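Local coordinates for protein isoprenyl transferase (Campylobacter jejuni, PDB 3UGS) that probably condenses isopentenyl diphosphate with allylic diphosphates, in the manner of a magnesium-dependent cis-prenyltransferase that makes long-chain undecaprenyl diphosphate, at residues C46-I51 with L204-F209; F57-E62 with F73-L78; I148-E153 with T160-L165. All coordinates share one frame; numbering follows the deposited sequence.

Interaction 1. Residues C46-I51 with L204-F209; sequences CMEENI and LTKREF
Glu48 and Lys206 carry this contact alone, joining the last turn of helix 34-48 to the first turn of helix 206-218 at the protein surface. The ionic part is one salt bridge: Lys206 NZ lies 2.6 Å from Glu48 OE2, on the syn side of that oxygen but 33° out of the carboxylate plane. The other oxygen, Glu48 OE1, is 3.2 Å from the same NZ and forms its own salt bridge with Lys210, one turn further along, so the carboxylate pairs with two lysines of one helix. The two side chains cross at about a right angle. Glu48 runs extended beyond CG, whereas Lys206 bends at its last two torsions (chi4 -67°), which turns the ammonium in toward the acid.

Helix 206-218 is capped at its start and helix 34-48 at its end. Thr205 is the N-cap of helix 206-218, its OG1 accepting from Glu208 N at 3.1 Å. Past Glu48, Asn50 takes positive phi in a Schellman motif, with Ile51 N 2.7 Å from Cys46 O.

The side chain of Lys206 also touches Lys41, Glu44 and Val45. Phe209 meets Leu42 of helix 34-48, and Cys46 and Ile51 reach Leu10 of strand 9-14.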
loop_
_atom_site.group_PDB
_atom_site.type_symbol
_atom_site.label_atom_id
_atom_site.label_comp_id
_atom_site.label_asym_id
_atom_site.label_seq_id
_atom_site.Cartn_x
_atom_site.Cartn_y
_atom_site.Cartn_z
ATOM N N CYS A 46 3.937 19.271 -13.110
ATOM C CA CYS A 46 2.553 18.793 -12.926
ATOM C C CYS A 46 1.570 19.505 -13.812
ATOM O O CYS A 46 0.681 18.895 -14.403
ATOM C CB CYS A 46 2.106 18.925 -11.470
ATOM S SG CYS A 46 2.818 17.642 -10.387
ATOM N N MET A 47 1.722 20.817 -13.848
ATOM C CA MET A 47 0.865 21.697 -14.700
ATOM C C MET A 47 1.065 21.404 -16.198
ATOM O O MET A 47 0.133 21.143 -16.956
ATOM C CB MET A 47 1.129 23.190 -14.428
ATOM C CG MET A 47 0.581 23.634 -13.070
ATOM S SD MET A 47 1.162 25.212 -12.438
ATOM C CE MET A 47 -0.413 26.039 -12.223
ATOM N N GLU A 48 2.329 21.423 -16.577
ATOM C CA GLU A 48 2.751 21.162 -17.982
ATOM C C GLU A 48 2.245 19.798 -18.433
ATOM O O GLU A 48 1.884 19.605 -19.585
ATOM C CB GLU A 48 4.283 21.210 -18.147
ATOM C CG GLU A 48 4.882 22.587 -17.895
ATOM C CD GLU A 48 6.411 22.593 -17.917
ATOM O OE1 GLU A 48 7.021 21.612 -18.401
ATOM O OE2 GLU A 48 7.011 23.583 -17.431
ATOM N N GLU A 49 2.201 18.878 -17.481
ATOM C CA GLU A 49 1.786 17.458 -17.740
ATOM C C GLU A 49 0.319 17.132 -17.506
ATOM O O GLU A 49 -0.124 16.008 -17.671
ATOM C CB GLU A 49 2.639 16.503 -16.930
ATOM C CG GLU A 49 4.094 16.478 -17.415
ATOM C CD GLU A 49 4.298 15.647 -18.682
ATOM O OE1 GLU A 49 5.356 14.980 -18.749
ATOM O OE2 GLU A 49 3.420 15.619 -19.590
ATOM N N ASN A 50 -0.432 18.141 -17.129
ATOM C CA ASN A 50 -1.852 17.948 -16.764
ATOM C C ASN A 50 -2.088 16.927 -15.617
ATOM O O ASN A 50 -3.001 16.124 -15.624
ATOM C CB ASN A 50 -2.681 17.556 -17.995
ATOM C CG ASN A 50 -4.171 17.767 -17.788
ATOM O OD1 ASN A 50 -4.587 18.733 -17.147
ATOM N ND2 ASN A 50 -4.980 16.865 -18.324
ATOM N N ILE A 51 -1.205 16.964 -14.640
ATOM C CA ILE A 51 -1.396 16.211 -13.375
ATOM C C ILE A 51 -2.188 17.128 -12.416
ATOM O O ILE A 51 -1.668 18.076 -11.914
ATOM C CB ILE A 51 -0.071 15.790 -12.743
ATOM C CG1 ILE A 51 0.626 14.778 -13.657
ATOM C CG2 ILE A 51 -0.272 15.245 -11.332
ATOM C CD1 ILE A 51 1.991 14.310 -13.158
ATOM N N LEU A 204 16.812 16.539 -8.005
ATOM C CA LEU A 204 15.886 16.223 -9.106
ATOM C C LEU A 204 15.624 17.373 -10.074
ATOM O O LEU A 204 15.368 18.508 -9.696
ATOM C CB LEU A 204 14.552 15.692 -8.591
ATOM C CG LEU A 204 14.660 14.269 -8.012
ATOM C CD1 LEU A 204 13.495 14.011 -7.049
ATOM C CD2 LEU A 204 14.714 13.212 -9.104
ATOM N N THR A 205 15.657 17.012 -11.341
ATOM C CA THR A 205 15.460 17.956 -12.448
ATOM C C THR A 205 14.139 17.743 -13.159
ATOM O O THR A 205 13.632 16.642 -13.212
ATOM C CB THR A 205 16.575 17.856 -13.519
ATOM O OG1 THR A 205 16.308 16.743 -14.386
ATOM C CG2 THR A 205 17.974 17.696 -12.876
ATOM N N LYS A 206 13.625 18.816 -13.741
ATOM C CA LYS A 206 12.411 18.746 -14.586
ATOM C C LYS A 206 12.462 17.598 -15.580
ATOM O O LYS A 206 11.511 16.865 -15.752
ATOM C CB LYS A 206 12.170 20.030 -15.362
ATOM C CG LYS A 206 11.125 20.935 -14.730
ATOM C CD LYS A 206 11.349 22.367 -15.148
ATOM C CE LYS A 206 10.043 23.130 -15.233
ATOM N NZ LYS A 206 9.165 22.629 -16.328
ATOM N N ARG A 207 13.612 17.467 -16.217
ATOM C CA ARG A 207 13.846 16.433 -17.259
ATOM C C ARG A 207 13.552 15.058 -16.673
ATOM O O ARG A 207 12.899 14.203 -17.297
ATOM C CB ARG A 207 15.291 16.447 -17.801
ATOM N N GLU A 208 14.052 14.885 -15.461
ATOM C CA GLU A 208 13.918 13.607 -14.716
ATOM C C GLU A 208 12.445 13.311 -14.304
ATOM O O GLU A 208 11.894 12.243 -14.581
ATOM C CB GLU A 208 14.829 13.573 -13.491
ATOM C CG GLU A 208 14.708 12.299 -12.652
ATOM C CD GLU A 208 15.554 11.137 -13.175
ATOM O OE1 GLU A 208 16.163 11.285 -14.264
ATOM O OE2 GLU A 208 15.606 10.077 -12.490
ATOM N N PHE A 209 11.832 14.277 -13.663
ATOM C CA PHE A 209 10.370 14.227 -13.393
ATOM C C PHE A 209 9.605 13.829 -14.649
ATOM O O PHE A 209 8.824 12.905 -14.635
ATOM C CB PHE A 209 9.776 15.543 -12.849
ATOM C CG PHE A 209 10.236 15.888 -11.458
ATOM C CD1 PHE A 209 10.254 14.928 -10.440
ATOM C CD2 PHE A 209 10.627 17.196 -11.138
ATOM C CE1 PHE A 209 10.668 15.256 -9.153
ATOM C CE2 PHE A 209 11.033 17.530 -9.834
ATOM C CZ PHE A 209 11.060 16.553 -8.847
#

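Interaction 2. Residues F57-E62 with F73-L78; sequences FAFSTE and FIFELL. With FFT ((2Z,6Z)-3,7,11-trimethyldodeca-2,6,10-trien-1-yl dihydrogen phosphate), chain C.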
loop_
_atom_site.group_PDB
_atom_site.type_symbol
_atom_site.label_atom_id
_atom_site.label_comp_id
_atom_site.label_asym_id
_atom_site.label_seq_id
_atom_site.Cartn_x
_atom_site.Cartn_y
_atom_site.Cartn_z
ATOM N N PHE A 57 3.748 14.246 1.587
ATOM C CA PHE A 57 3.744 13.690 2.930
ATOM C C PHE A 57 4.628 14.499 3.846
ATOM O O PHE A 57 5.826 14.430 3.785
ATOM C CB PHE A 57 4.213 12.219 2.964
ATOM C CG PHE A 57 3.614 11.406 4.097
ATOM C CD1 PHE A 57 2.880 12.008 5.116
ATOM C CD2 PHE A 57 3.770 10.038 4.134
ATOM C CE1 PHE A 57 2.315 11.238 6.128
ATOM C CE2 PHE A 57 3.206 9.279 5.137
ATOM C CZ PHE A 57 2.488 9.877 6.131
ATOM N N ALA A 58 4.004 15.220 4.750
ATOM C CA ALA A 58 4.755 16.104 5.672
ATOM C C ALA A 58 5.043 15.453 7.018
ATOM O O ALA A 58 6.181 15.367 7.450
ATOM C CB ALA A 58 4.004 17.411 5.871
ATOM N N PHE A 59 3.967 15.022 7.664
ATOM C CA PHE A 59 3.992 14.478 9.031
ATOM C C PHE A 59 2.870 13.425 9.221
ATOM O O PHE A 59 1.680 13.619 8.861
ATOM C CB PHE A 59 3.820 15.604 10.078
ATOM C CG PHE A 59 4.161 15.198 11.508
ATOM C CD1 PHE A 59 5.439 15.337 12.001
ATOM C CD2 PHE A 59 3.186 14.700 12.361
ATOM C CE1 PHE A 59 5.751 14.992 13.325
ATOM C CE2 PHE A 59 3.478 14.333 13.671
ATOM C CZ PHE A 59 4.768 14.462 14.151
ATOM N N SER A 60 3.253 12.319 9.818
ATOM C CA SER A 60 2.317 11.225 9.989
ATOM C C SER A 60 1.890 11.017 11.414
ATOM O O SER A 60 2.426 11.630 12.320
ATOM C CB SER A 60 2.917 9.920 9.470
ATOM O OG SER A 60 4.012 9.540 10.277
ATOM N N THR A 61 0.923 10.123 11.600
ATOM C CA THR A 61 0.424 9.808 12.951
ATOM C C THR A 61 1.520 9.162 13.820
ATOM O O THR A 61 1.662 9.454 14.995
ATOM C CB THR A 61 -0.851 8.944 12.948
ATOM O OG1 THR A 61 -0.718 7.855 12.002
ATOM C CG2 THR A 61 -2.087 9.839 12.629
ATOM N N GLU A 62 2.309 8.306 13.206
ATOM C CA GLU A 62 3.460 7.623 13.905
ATOM C C GLU A 62 4.628 8.576 14.251
ATOM O O GLU A 62 5.335 8.386 15.238
ATOM C CB GLU A 62 4.025 6.460 13.090
ATOM C CG GLU A 62 3.087 5.282 12.966
ATOM C CD GLU A 62 1.944 5.608 11.996
ATOM O OE1 GLU A 62 0.768 5.556 12.431
ATOM O OE2 GLU A 62 2.247 5.970 10.806
ATOM N N PHE A 73 11.374 20.882 14.859
ATOM C CA PHE A 73 12.090 21.359 13.653
ATOM C C PHE A 73 11.240 21.251 12.375
ATOM O O PHE A 73 11.237 22.126 11.522
ATOM C CB PHE A 73 13.430 20.595 13.484
ATOM C CG PHE A 73 14.105 20.827 12.168
ATOM C CD1 PHE A 73 14.743 22.030 11.904
ATOM C CD2 PHE A 73 14.068 19.861 11.189
ATOM C CE1 PHE A 73 15.345 22.260 10.682
ATOM C CE2 PHE A 73 14.681 20.075 9.962
ATOM C CZ PHE A 73 15.325 21.279 9.716
ATOM N N ILE A 74 10.548 20.131 12.273
ATOM C CA ILE A 74 9.631 19.827 11.170
ATOM C C ILE A 74 8.475 20.818 11.068
ATOM O O ILE A 74 8.146 21.280 10.002
ATOM C CB ILE A 74 9.087 18.402 11.298
ATOM C CG1 ILE A 74 10.207 17.417 11.044
ATOM C CG2 ILE A 74 7.955 18.143 10.291
ATOM C CD1 ILE A 74 9.909 16.045 11.612
ATOM N N PHE A 75 7.878 21.121 12.204
ATOM C CA PHE A 75 6.761 22.110 12.293
ATOM C C PHE A 75 7.280 23.509 12.080
ATOM O O PHE A 75 6.582 24.381 11.604
ATOM C CB PHE A 75 5.979 22.016 13.619
ATOM C CG PHE A 75 5.018 20.862 13.636
ATOM C CD1 PHE A 75 4.004 20.769 12.685
ATOM C CD2 PHE A 75 5.192 19.816 14.496
ATOM C CE1 PHE A 75 3.167 19.672 12.631
ATOM C CE2 PHE A 75 4.353 18.714 14.445
ATOM C CZ PHE A 75 3.351 18.637 13.508
ATOM N N GLU A 76 8.542 23.694 12.428
ATOM C CA GLU A 76 9.255 24.994 12.182
ATOM C C GLU A 76 9.293 25.261 10.677
ATOM O O GLU A 76 8.860 26.306 10.180
ATOM C CB GLU A 76 10.669 25.010 12.775
ATOM N N LEU A 77 9.747 24.256 9.958
ATOM C CA LEU A 77 9.801 24.310 8.468
ATOM C C LEU A 77 8.431 24.347 7.804
ATOM O O LEU A 77 8.157 25.095 6.875
ATOM C CB LEU A 77 10.534 23.112 7.894
ATOM C CG LEU A 77 11.945 22.937 8.451
ATOM C CD1 LEU A 77 12.430 21.523 8.116
ATOM C CD2 LEU A 77 12.941 24.017 7.983
ATOM N N LEU A 78 7.586 23.470 8.277
ATOM C CA LEU A 78 6.211 23.382 7.758
ATOM C C LEU A 78 5.586 24.786 7.785
ATOM O O LEU A 78 4.942 25.260 6.844
ATOM C CB LEU A 78 5.362 22.403 8.572
ATOM C CG LEU A 78 3.865 22.578 8.289
ATOM C CD1 LEU A 78 3.514 22.051 6.912
ATOM C CD2 LEU A 78 3.014 21.926 9.371
HETATM O O3 FFT C . 9.517 5.763 5.213
HETATM P P FFT C . 10.241 6.885 5.906
HETATM O O1 FFT C . 11.113 7.682 4.984
HETATM O O2 FFT C . 10.861 6.407 7.207
HETATM O O FFT C . 9.143 7.978 6.386
HETATM C C14 FFT C . 8.463 8.817 5.429
HETATM C C13 FFT C . 7.344 9.595 6.085
HETATM C C11 FFT C . 7.269 10.921 6.043
HETATM C C12 FFT C . 6.154 11.631 6.712
HETATM C C10 FFT C . 8.242 11.745 5.245
HETATM C C9 FFT C . 8.916 12.797 6.078
HETATM C C8 FFT C . 10.095 13.372 5.315
HETATM C C6 FFT C . 10.116 14.655 4.905
HETATM C C7 FFT C . 11.302 15.234 4.171
HETATM C C5 FFT C . 8.933 15.537 5.192
HETATM C C4 FFT C . 9.478 16.938 5.348
HETATM C C3 FFT C . 8.476 17.872 5.984
HETATM C C1 FFT C . 8.658 19.209 5.867
HETATM C C2 FFT C . 9.852 19.763 5.107
HETATM C C FFT C . 7.646 20.140 6.503
#
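Part of the wall of this cis-prenyltransferase's hydrophobic pocket is formed here, where the C-terminal end of strand 53-60 packs against helix 68-88. Their local axes approach to 9.5 Å at 142°, the helix running roughly back along the strand. Across the interface the packing is apolar. Phe75 reaches in with its ring tip: CZ stands 4.0 Å above the Phe59 ring plane, over its centre, the two ring planes inclined by 42°. Phe59 CG lies anti to the backbone N (chi1 -166°), carrying the ring out toward the helix, where Ile74 CG2 comes within 4.1 Å of Phe59 CD1. Trp64, a probable substrate-binding residue, adds an edge-to-face ring contact to Phe59.

Bound farnesyl monophosphate threads past both elements. Its far end passes the helix, with terminal carbon C 3.7 Å from Ile74 O and 3.8 Å from Leu78 CA. Its middle runs by the strand backbone, C5 lying 3.6 Å from Ala58 O. The phosphate end is gripped by residues including Arg174, Arg180, Ser182 and Gly16. Nearer that end, the ligand's methyl C12 sits over the centre of one Phe57 ring face, 3.6 Å above its plane.

Interaction 3. Residues I148-E153 with T160-L165; sequences IEKKLE and TQNLDL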
loop_
_atom_site.group_PDB
_atom_site.type_symbol
_atom_site.label_atom_id
_atom_site.label_comp_id
_atom_site.label_asym_id
_atom_site.label_seq_id
_atom_site.Cartn_x
_atom_site.Cartn_y
_atom_site.Cartn_z
ATOM N N ILE A 148 -20.823 5.389 8.343
ATOM C CA ILE A 148 -21.731 4.956 9.417
ATOM C C ILE A 148 -22.601 6.120 9.924
ATOM O O ILE A 148 -23.825 6.038 9.972
ATOM C CB ILE A 148 -20.986 4.318 10.598
ATOM C CG1 ILE A 148 -20.622 2.874 10.217
ATOM C CG2 ILE A 148 -21.836 4.314 11.876
ATOM C CD1 ILE A 148 -19.822 2.160 11.289
ATOM N N GLU A 149 -21.942 7.214 10.213
ATOM C CA GLU A 149 -22.596 8.457 10.655
ATOM C C GLU A 149 -23.641 8.970 9.638
ATOM O O GLU A 149 -24.615 9.635 9.998
ATOM C CB GLU A 149 -21.560 9.545 10.919
ATOM C CG GLU A 149 -22.138 10.838 11.478
ATOM C CD GLU A 149 -21.064 11.904 11.711
ATOM O OE1 GLU A 149 -19.855 11.627 11.454
ATOM O OE2 GLU A 149 -21.426 13.024 12.155
ATOM N N LYS A 150 -23.420 8.634 8.373
ATOM C CA LYS A 150 -24.333 9.035 7.263
ATOM C C LYS A 150 -25.390 7.981 6.940
ATOM O O LYS A 150 -26.219 8.131 6.034
ATOM C CB LYS A 150 -23.557 9.359 5.991
ATOM C CG LYS A 150 -22.721 10.623 6.081
ATOM C CD LYS A 150 -22.001 10.860 4.763
ATOM C CE LYS A 150 -21.141 12.107 4.771
ATOM N NZ LYS A 150 -20.816 12.510 3.376
ATOM N N LYS A 151 -25.333 6.895 7.682
ATOM C CA LYS A 151 -26.315 5.797 7.518
ATOM C C LYS A 151 -26.212 5.136 6.151
ATOM O O LYS A 151 -27.149 4.570 5.630
ATOM C CB LYS A 151 -27.739 6.313 7.703
ATOM C CG LYS A 151 -28.084 6.757 9.123
ATOM C CD LYS A 151 -29.516 7.281 9.158
ATOM C CE LYS A 151 -29.947 7.767 10.537
ATOM N NZ LYS A 151 -31.391 8.176 10.556
ATOM N N LEU A 152 -25.037 5.232 5.571
ATOM C CA LEU A 152 -24.732 4.555 4.301
ATOM C C LEU A 152 -24.322 3.124 4.549
ATOM O O LEU A 152 -23.856 2.773 5.629
ATOM C CB LEU A 152 -23.616 5.263 3.530
ATOM C CG LEU A 152 -24.010 6.688 3.083
ATOM C CD1 LEU A 152 -22.827 7.493 2.502
ATOM C CD2 LEU A 152 -25.168 6.546 2.077
ATOM N N GLU A 153 -24.485 2.314 3.518
ATOM C CA GLU A 153 -23.983 0.938 3.539
ATOM C C GLU A 153 -22.443 0.932 3.521
ATOM O O GLU A 153 -21.793 1.673 2.775
ATOM C CB GLU A 153 -24.488 0.126 2.356
ATOM C CG GLU A 153 -24.141 -1.368 2.403
ATOM C CD GLU A 153 -24.250 -2.011 1.013
ATOM O OE1 GLU A 153 -25.062 -1.494 0.186
ATOM O OE2 GLU A 153 -23.513 -3.004 0.732
ATOM N N THR A 160 -14.509 4.786 0.008
ATOM C CA THR A 160 -13.689 5.603 -0.881
ATOM C C THR A 160 -14.114 7.064 -0.875
ATOM O O THR A 160 -13.319 7.965 -0.669
ATOM C CB THR A 160 -13.754 5.045 -2.314
ATOM O OG1 THR A 160 -13.282 3.697 -2.273
ATOM C CG2 THR A 160 -12.960 5.831 -3.259
ATOM N N GLN A 161 -15.386 7.273 -1.128
ATOM C CA GLN A 161 -15.946 8.644 -1.284
ATOM C C GLN A 161 -15.893 9.454 0.021
ATOM O O GLN A 161 -16.097 10.645 0.038
ATOM C CB GLN A 161 -17.390 8.643 -1.802
ATOM C CG GLN A 161 -17.517 8.148 -3.230
ATOM C CD GLN A 161 -16.402 8.699 -4.149
ATOM O OE1 GLN A 161 -15.588 7.911 -4.729
ATOM N NE2 GLN A 161 -16.363 10.055 -4.315
ATOM N N ASN A 162 -15.659 8.779 1.108
ATOM C CA ASN A 162 -15.577 9.444 2.418
ATOM C C ASN A 162 -14.175 9.589 2.989
ATOM O O ASN A 162 -13.984 10.118 4.101
ATOM C CB ASN A 162 -16.520 8.805 3.443
ATOM C CG ASN A 162 -17.971 9.201 3.205
ATOM O OD1 ASN A 162 -18.378 10.310 3.595
ATOM N ND2 ASN A 162 -18.743 8.328 2.538
ATOM N N LEU A 163 -13.205 9.130 2.216
ATOM C CA LEU A 163 -11.797 9.358 2.562
ATOM C C LEU A 163 -11.536 10.860 2.570
ATOM O O LEU A 163 -12.254 11.623 1.978
ATOM C CB LEU A 163 -10.835 8.642 1.629
ATOM C CG LEU A 163 -10.746 7.122 1.721
ATOM C CD1 LEU A 163 -10.113 6.595 0.441
ATOM C CD2 LEU A 163 -9.972 6.692 2.960
ATOM N N ASP A 164 -10.522 11.275 3.327
ATOM C CA ASP A 164 -10.051 12.686 3.289
ATOM C C ASP A 164 -9.720 13.048 1.838
ATOM O O ASP A 164 -9.874 14.176 1.417
ATOM C CB ASP A 164 -8.780 12.890 4.098
ATOM C CG ASP A 164 -9.031 13.008 5.578
ATOM O OD1 ASP A 164 -10.213 13.019 6.028
ATOM O OD2 ASP A 164 -8.011 13.123 6.311
ATOM N N LEU A 165 -9.215 12.050 1.115
ATOM C CA LEU A 165 -8.795 12.183 -0.291
ATOM C C LEU A 165 -9.238 10.999 -1.140
ATOM O O LEU A 165 -8.502 10.043 -1.333
ATOM C CB LEU A 165 -7.280 12.383 -0.400
ATOM C CG LEU A 165 -6.714 12.673 -1.793
ATOM C CD1 LEU A 165 -7.273 13.936 -2.415
ATOM C CD2 LEU A 165 -5.210 12.745 -1.661
#
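A helix-loop-helix connection on the periphery of the fold is closed here, as Lys150 and Leu152, just past helix 136-149, meet Asn162, by helix 156-161. The first helix finishes in a Schellman motif: Lys151 takes positive phi, and its N lies 2.9 Å from Ile148 O. On either side of Lys151 in sequence, Lys150 and Leu152 both point toward Asn162.

Lys150 is fully stretched. Its CG stands beside the backbone N, opposite the carbonyl carbon, and every later torsion is close to 180°, so the methylenes form a straight rod whose end passes beside Asn162 OD1. The ammonium makes a weak hydrogen bond, Lys150 NZ to Asn162 OD1 at 3.3 Å. Because CE is 3.5 Å and CD 3.8 Å from the same oxygen, OD1 lies beside the last methylenes as well as the charged nitrogen.

Asn162 has a similar first torsion (chi1 -76°), and chi2 of -80° turns its amide with OD1 toward the lysine. Its stronger polar tie is made by the other branch: ND2 donates to Asn158 O within helix 156-161, which helps fix the amide's rotation. The backbone oxygen of Asn162 is taken by Arg146, and the Asn162 side chain packs on Val147, tying this side of the connection to helix 136-149.

Leu152 contributes a looser van der Waals touch of a methyl on the amide nitrogen. Its side chain crosses that of Asn162 at a slant and also rests on Val147, with methyl CD1 4.2 Å from Asn162 ND2.

How the interactions relate
The three contacts are separate and none touches another. Interaction 2 is the one at the ligand, with Phe57, Ala58, Ile74 and Leu78 belonging to the farnesyl monophosphate pocket; interactions 1 and 3 lie away from the active site and ligand pocket. Interactions 1 and 3 sit on opposite sides of the chain's centre, their own centres about 33 Å apart. Interaction 2 is about 25 Å, centre to centre, from interaction 1 and about 27 Å from interaction 3. Chain order connects them: helix 34-48, which supplies Glu48, leads into strand 53-60, and the loop closed by interaction 1 encloses both others. Interaction 2 closes before interaction 3 opens.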